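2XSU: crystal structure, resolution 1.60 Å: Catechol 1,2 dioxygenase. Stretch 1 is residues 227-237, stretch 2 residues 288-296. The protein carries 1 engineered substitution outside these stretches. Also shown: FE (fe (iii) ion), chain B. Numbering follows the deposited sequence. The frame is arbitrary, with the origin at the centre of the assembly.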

# COMPACT_ATOMS: atom_id res chain seq x y z
N HIS A 227 14.65 -18.41 13.37
CA HIS A 227 13.43 -17.89 13.98
C HIS A 227 12.80 -18.90 14.94
O HIS A 227 12.86 -20.11 14.68
CB HIS A 227 12.40 -17.67 12.85
CG HIS A 227 12.75 -16.57 11.90
ND1 HIS A 227 12.44 -15.25 12.17
CD2 HIS A 227 13.33 -16.57 10.66
CE1 HIS A 227 12.83 -14.49 11.16
NE2 HIS A 227 13.40 -15.26 10.24
N TYR A 228 12.13 -18.39 15.98
CA TYR A 228 11.40 -19.21 16.95
C TYR A 228 10.03 -18.64 17.28
O TYR A 228 9.91 -17.45 17.56
CB TYR A 228 12.16 -19.25 18.28
CG TYR A 228 13.35 -20.13 18.35
CD1 TYR A 228 14.54 -19.80 17.68
CD2 TYR A 228 13.34 -21.30 19.16
CE1 TYR A 228 15.66 -20.62 17.77
CE2 TYR A 228 14.48 -22.11 19.26
CZ TYR A 228 15.63 -21.76 18.56
OH TYR A 228 16.75 -22.53 18.62
N PHE A 229 9.00 -19.50 17.28
CA PHE A 229 7.83 -19.31 18.17
C PHE A 229 7.94 -20.35 19.28
O PHE A 229 8.17 -21.53 18.98
CB PHE A 229 6.48 -19.59 17.48
CG PHE A 229 6.03 -18.56 16.47
CD1 PHE A 229 6.04 -17.19 16.77
CD2 PHE A 229 5.51 -18.97 15.24
CE1 PHE A 229 5.59 -16.24 15.83
CE2 PHE A 229 5.05 -18.04 14.32
CZ PHE A 229 5.09 -16.66 14.61
N VAL A 230 7.76 -19.96 20.54
CA VAL A 230 7.71 -20.93 21.65
C VAL A 230 6.42 -20.70 22.42
O VAL A 230 6.12 -19.58 22.80
CB VAL A 230 8.96 -20.86 22.57
CG1 VAL A 230 8.93 -22.05 23.61
CG2 VAL A 230 10.27 -20.91 21.73
N SER A 231 5.65 -21.76 22.63
CA SER A 231 4.37 -21.62 23.35
C SER A 231 4.16 -22.83 24.24
O SER A 231 4.68 -23.90 23.94
CB SER A 231 3.21 -21.45 22.37
OG SER A 231 3.05 -22.55 21.48
N ALA A 232 3.37 -22.66 25.32
CA ALA A 232 3.03 -23.76 26.23
C ALA A 232 1.84 -23.36 27.08
O ALA A 232 1.71 -22.20 27.44
CB ALA A 232 4.20 -24.10 27.10
N PRO A 233 0.98 -24.33 27.43
CA PRO A 233 -0.17 -23.98 28.30
C PRO A 233 0.28 -23.33 29.59
O PRO A 233 1.21 -23.82 30.25
CB PRO A 233 -0.80 -25.34 28.60
CG PRO A 233 -0.46 -26.18 27.44
CD PRO A 233 0.90 -25.71 26.93
N GLY A 234 -0.35 -22.21 29.91
CA GLY A 234 -0.01 -21.46 31.12
C GLY A 234 1.10 -20.43 31.00
O GLY A 234 1.42 -19.73 31.98
N TYR A 235 1.73 -20.37 29.83
CA TYR A 235 2.84 -19.44 29.57
C TYR A 235 2.58 -18.47 28.42
O TYR A 235 1.79 -18.75 27.51
CB TYR A 235 4.15 -20.21 29.33
CG TYR A 235 4.58 -21.00 30.55
CD1 TYR A 235 5.43 -20.44 31.51
CD2 TYR A 235 4.11 -22.31 30.76
CE1 TYR A 235 5.80 -21.16 32.65
CE2 TYR A 235 4.47 -23.02 31.89
CZ TYR A 235 5.31 -22.44 32.83
OH TYR A 235 5.69 -23.15 33.96
N ARG A 236 3.24 -17.31 28.49
CA ARG A 236 3.15 -16.29 27.45
C ARG A 236 3.88 -16.77 26.19
O ARG A 236 5.04 -17.15 26.28
CB ARG A 236 3.78 -14.99 27.94
CG ARG A 236 3.22 -14.46 29.27
CD ARG A 236 3.81 -13.08 29.57
NE ARG A 236 3.15 -12.00 28.81
CZ ARG A 236 3.79 -10.94 28.31
NH1 ARG A 236 5.12 -10.85 28.40
NH2 ARG A 236 3.12 -9.99 27.68
N LYS A 237 3.21 -16.71 25.04
CA LYS A 237 3.85 -17.08 23.76
C LYS A 237 5.00 -16.12 23.44
O LYS A 237 4.90 -14.90 23.67
CB LYS A 237 2.85 -17.05 22.61
CG LYS A 237 3.42 -17.61 21.31
CD LYS A 237 2.31 -17.80 20.28
CE LYS A 237 2.83 -18.52 19.02
NZ LYS A 237 1.68 -19.00 18.18
N THR A 288 23.85 -23.84 21.48
CA THR A 288 22.92 -23.96 22.59
C THR A 288 22.04 -22.72 22.63
O THR A 288 22.55 -21.58 22.69
CB THR A 288 23.67 -24.12 23.96
OG1 THR A 288 24.50 -25.29 23.92
CG2 THR A 288 22.68 -24.24 25.15
N PHE A 289 20.73 -22.94 22.60
CA PHE A 289 19.79 -21.86 22.80
C PHE A 289 18.66 -22.30 23.75
O PHE A 289 17.69 -22.97 23.34
CB PHE A 289 19.26 -21.37 21.44
CG PHE A 289 18.40 -20.13 21.53
CD1 PHE A 289 18.97 -18.90 21.86
CD2 PHE A 289 17.02 -20.20 21.25
CE1 PHE A 289 18.17 -17.73 21.92
CE2 PHE A 289 16.22 -19.05 21.33
CZ PHE A 289 16.80 -17.82 21.67
N ASN A 290 18.83 -21.95 25.02
CA ASN A 290 17.80 -22.19 26.04
C ASN A 290 16.76 -21.11 25.99
O ASN A 290 17.03 -19.95 25.58
CB ASN A 290 18.44 -22.29 27.44
CG ASN A 290 19.49 -23.36 27.51
OD1 ASN A 290 19.28 -24.48 27.03
ND2 ASN A 290 20.64 -23.02 28.07
N VAL A 291 15.54 -21.48 26.36
CA VAL A 291 14.43 -20.55 26.34
C VAL A 291 13.77 -20.51 27.71
O VAL A 291 13.44 -21.56 28.27
CB VAL A 291 13.38 -20.93 25.28
CG1 VAL A 291 12.19 -20.00 25.35
CG2 VAL A 291 13.99 -20.86 23.88
N GLU A 292 13.56 -19.31 28.21
CA GLU A 292 12.83 -19.10 29.46
C GLU A 292 11.51 -18.40 29.16
O GLU A 292 11.48 -17.30 28.58
CB GLU A 292 13.69 -18.27 30.41
CG GLU A 292 13.05 -17.84 31.71
CD GLU A 292 14.02 -17.01 32.56
OE1 GLU A 292 15.00 -17.59 33.09
OE2 GLU A 292 13.83 -15.78 32.66
N LEU A 293 10.41 -19.04 29.56
CA LEU A 293 9.07 -18.51 29.37
C LEU A 293 8.52 -17.90 30.67
O LEU A 293 8.82 -18.38 31.77
CB LEU A 293 8.11 -19.61 28.87
CG LEU A 293 8.44 -20.27 27.54
CD1 LEU A 293 7.42 -21.38 27.25
CD2 LEU A 293 8.43 -19.23 26.43
N VAL A 294 7.72 -16.85 30.50
CA VAL A 294 7.08 -16.15 31.63
C VAL A 294 5.68 -16.73 31.83
O VAL A 294 4.96 -16.98 30.86
CB VAL A 294 7.04 -14.62 31.35
CG1 VAL A 294 6.31 -13.86 32.48
CG2 VAL A 294 8.46 -14.06 31.16
N LYS A 295 5.28 -16.95 33.08
CA LYS A 295 3.92 -17.45 33.34
C LYS A 295 2.85 -16.43 32.95
O LYS A 295 3.02 -15.21 33.13
CB LYS A 295 3.74 -17.92 34.80
CG LYS A 295 3.96 -16.85 35.87
CD LYS A 295 3.11 -17.11 37.14
CE LYS A 295 3.34 -16.04 38.24
NZ LYS A 295 3.48 -14.62 37.76
N GLU A 296 1.76 -16.93 32.38
CA GLU A 296 0.63 -16.08 32.02
C GLU A 296 -0.04 -15.61 33.31
O GLU A 296 -0.44 -16.44 34.13
CB GLU A 296 -0.40 -16.84 31.20
CG GLU A 296 -0.09 -16.96 29.72
CD GLU A 296 -1.09 -17.85 28.97
OE1 GLU A 296 -1.78 -18.67 29.62
OE2 GLU A 296 -1.18 -17.72 27.72
FE FE B . 14.46 -14.67 8.54
O HOH W 1 -2.70 -21.38 28.37
O HOH W 2 7.22 -16.00 27.76
O HOH W 3 0.35 -16.53 25.34
O HOH W 4 12.83 -13.50 7.80

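Two kinds of contact join these stretches: side-chain packing along the first part of stretch 2 and backbone hydrogen bonding at its end. Together they bury 650 Å², summed over both sides. The change follows the backbone spacing, since the CA atoms of V230 and V291 lie 8.2 Å apart, too far for main-chain pairing, whereas those of Y235 and K295 are 4.4 Å apart.

T288 makes no contact, and the interface opens with F289, whose CA-to-CB bond points toward stretch 1. Its CD2 lies 3.4 Å from CZ of Y228, over one face of the tyrosine ring. With centroids 4.8 Å apart and planes at 52°, the two rings pack obliquely. The alternation expected of extended chains follows: N290 and E292 are out of reach, while V291 and L293 point toward stretch 1. On stretch 1, likewise, Y228 and V230 face the contact, whereas H227 and F229 do not reach it; H227 instead binds the iron, with NE2 2.1 Å from FE.

V291 meets V230 through CG1 and CG2 respectively, at 4.2 Å. L293 has the largest area covered in the contact. Its CD1 lies 4.0 Å from V230 CG1 and 4.2 Å from A232 CB, its CB is 3.9 Å from Y235 CD1, and its CD2 is 4.0 Å from R236 O. The first three distances are those of apolar packing; the fourth is a van der Waals contact of a methyl group with a backbone carbonyl oxygen. The leucine thus fills space between the strand and the segment beyond the turn.

That turn, type II from A232 to Y235, is closed by Y235 N donating to A232 O at 3.0 Å. G234 has phi/psi of 87/-4°, where a CB would be jammed against the preceding carbonyl oxygen. Beyond it the backbones draw together. V294 O accepts from R236 N at 2.9 Å and 174°, and also receives a CA-H...O contact from Y235 CA at 3.5 Å. Water 2 extends this pairing, accepting from V294 N and donating to R236 O, both at 2.9 Å.

K295 and Y235 form a single beta bridge, flanked by the V294 bond and by E296 N donating to G234 O at 2.8 Å and 173°. Both angles are nearly linear, as expected of well-aligned main-chain bonds. The CA of K295 lies 3.8 Å from Y235 CD1.

The E296 carboxylate uses water to reach stretch 1: water 1 links OE1 to G234 N, and water 3 lies between OE2 and K237 N. By contrast, E296 OE2 and Y235 O, 3.2 Å apart, are both acceptors and share no hydrogen bond.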